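Local coordinates for reticulocyte-binding protein 2a (Plasmodium vivax, PDB 4Z8N), which probably helps the malaria parasite recognise reticulocytes during invasion, this part being its all-helical erythrocyte-binding domain, at residues N130-I133 and Y134-L137. Numbering follows the deposited sequence.
Sequences NEKI and YSIL
Tyr134 lies back along the helix and brings its ring edge against Asn130, one turn earlier. Tyr134 CB sits 3.4 Å from Glu131 O. CG is anti to the carbonyl carbon (chi1 -83°), which sends the ring back toward Asn130. Tyr134 CD1 then comes to 3.3 Å from Asn130 O, and that oxygen lies at the ring edge, near its plane. Further out, Tyr134 CE1 meets the amide of Asn130, with Asn130 ND2 4.0 Å from it and also in the plane of the ring. The amide stands almost perpendicular to the ring, the two planes 88° apart. Because ND2 lies in the ring plane, the amide meets the edge and does not stack on a face. Phe254 of helix 246-297 makes an edge-to-face contact with the same tyrosine.

Residues 130-136 belong to the last turns of helix 119-136, in the Rh5 coiled-coil domain of this elongated helical scaffold. Ile133 is buried and packs against Phe31, Tyr48 and Phe254, so this turn touches three other helices. Ile136 faces helix 42-69, and Leu137 reaches helix 246-297.

On another side of the helix, Ser135 bends back to the backbone. Its OG is staggered with the backbone N on one flank and C on the other, which turns it back to the preceding turn. From there Ser135 OG donates to Lys132 O at 2.9 Å, tilted 26° from the carbonyl plane. Lys132 O also accepts the helical bond from Ile136 N at 3.1 Å, so two good donors grip it; Ser135 N adds a weak bond. Ile136 CG1 packs beside this oxygen, 3.2 Å from Lys132 O. The next helical bond runs from Leu137 N to Ile133 O.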
loop_
_atom_site.group_PDB
_atom_site.type_symbol
_atom_site.label_atom_id
_atom_site.label_comp_id
_atom_site.label_asym_id
_atom_site.label_seq_id
_atom_site.Cartn_x
_atom_site.Cartn_y
_atom_site.Cartn_z
ATOM N N ASN A 130 9.899 -17.272 -8.622
ATOM C CA ASN A 130 8.539 -17.788 -8.736
ATOM C C ASN A 130 8.469 -18.997 -9.662
ATOM O O ASN A 130 7.748 -19.955 -9.388
ATOM C CB ASN A 130 7.588 -16.698 -9.231
ATOM C CG ASN A 130 6.142 -17.158 -9.260
ATOM O OD1 ASN A 130 5.537 -17.400 -8.215
ATOM N ND2 ASN A 130 5.579 -17.275 -10.457
ATOM N N GLU A 131 9.222 -18.949 -10.758
ATOM C CA GLU A 131 9.280 -20.073 -11.682
ATOM C C GLU A 131 9.985 -21.252 -11.018
ATOM O O GLU A 131 9.658 -22.411 -11.273
ATOM C CB GLU A 131 9.992 -19.683 -12.983
ATOM C CG GLU A 131 10.106 -20.823 -13.992
ATOM C CD GLU A 131 10.328 -20.344 -15.419
ATOM O OE1 GLU A 131 11.500 -20.165 -15.810
ATOM O OE2 GLU A 131 9.333 -20.152 -16.152
ATOM N N LYS A 132 10.942 -20.943 -10.150
ATOM C CA LYS A 132 11.699 -21.969 -9.447
ATOM C C LYS A 132 10.808 -22.724 -8.464
ATOM O O LYS A 132 11.016 -23.910 -8.214
ATOM C CB LYS A 132 12.894 -21.349 -8.719
ATOM C CG LYS A 132 13.913 -22.359 -8.219
ATOM C CD LYS A 132 15.235 -21.688 -7.878
ATOM C CE LYS A 132 16.322 -22.720 -7.622
ATOM N NZ LYS A 132 17.672 -22.098 -7.530
ATOM N N ILE A 133 9.813 -22.031 -7.916
ATOM C CA ILE A 133 8.871 -22.640 -6.984
ATOM C C ILE A 133 8.109 -23.793 -7.638
ATOM O O ILE A 133 7.882 -24.829 -7.013
ATOM C CB ILE A 133 7.864 -21.601 -6.440
ATOM C CG1 ILE A 133 8.600 -20.476 -5.708
ATOM C CG2 ILE A 133 6.861 -22.258 -5.501
ATOM C CD1 ILE A 133 7.680 -19.478 -5.033
ATOM N N TYR A 134 7.731 -23.609 -8.902
ATOM C CA TYR A 134 6.991 -24.628 -9.645
ATOM C C TYR A 134 7.726 -25.964 -9.695
ATOM O O TYR A 134 7.111 -27.023 -9.566
ATOM C CB TYR A 134 6.706 -24.149 -11.071
ATOM C CG TYR A 134 5.494 -23.253 -11.198
ATOM C CD1 TYR A 134 5.588 -21.885 -10.969
ATOM C CD2 TYR A 134 4.256 -23.774 -11.556
ATOM C CE1 TYR A 134 4.484 -21.062 -11.088
ATOM C CE2 TYR A 134 3.146 -22.959 -11.679
ATOM C CZ TYR A 134 3.267 -21.604 -11.444
ATOM O OH TYR A 134 2.166 -20.786 -11.562
ATOM N N SER A 135 9.041 -25.915 -9.887
ATOM C CA SER A 135 9.837 -27.134 -9.975
ATOM C C SER A 135 10.115 -27.719 -8.593
ATOM O O SER A 135 10.311 -28.924 -8.452
ATOM C CB SER A 135 11.155 -26.866 -10.709
ATOM O OG SER A 135 12.002 -26.023 -9.948
ATOM N N ILE A 136 10.132 -26.862 -7.579
ATOM C CA ILE A 136 10.351 -27.310 -6.207
ATOM C C ILE A 136 9.181 -28.169 -5.736
ATOM O O ILE A 136 9.363 -29.143 -5.004
ATOM C CB ILE A 136 10.550 -26.115 -5.250
ATOM C CG1 ILE A 136 11.864 -25.401 -5.567
ATOM C CG2 ILE A 136 10.553 -26.568 -3.797
ATOM C CD1 ILE A 136 12.173 -24.260 -4.627
ATOM N N LEU A 137 7.979 -27.821 -6.186
ATOM C CA LEU A 137 6.783 -28.565 -5.808
ATOM C C LEU A 137 6.652 -29.884 -6.569
ATOM O O LEU A 137 5.660 -30.597 -6.412
ATOM C CB LEU A 137 5.534 -27.708 -6.021
ATOM C CG LEU A 137 4.874 -27.218 -4.729
ATOM C CD1 LEU A 137 5.860 -26.419 -3.891
ATOM C CD2 LEU A 137 3.630 -26.395 -5.031
#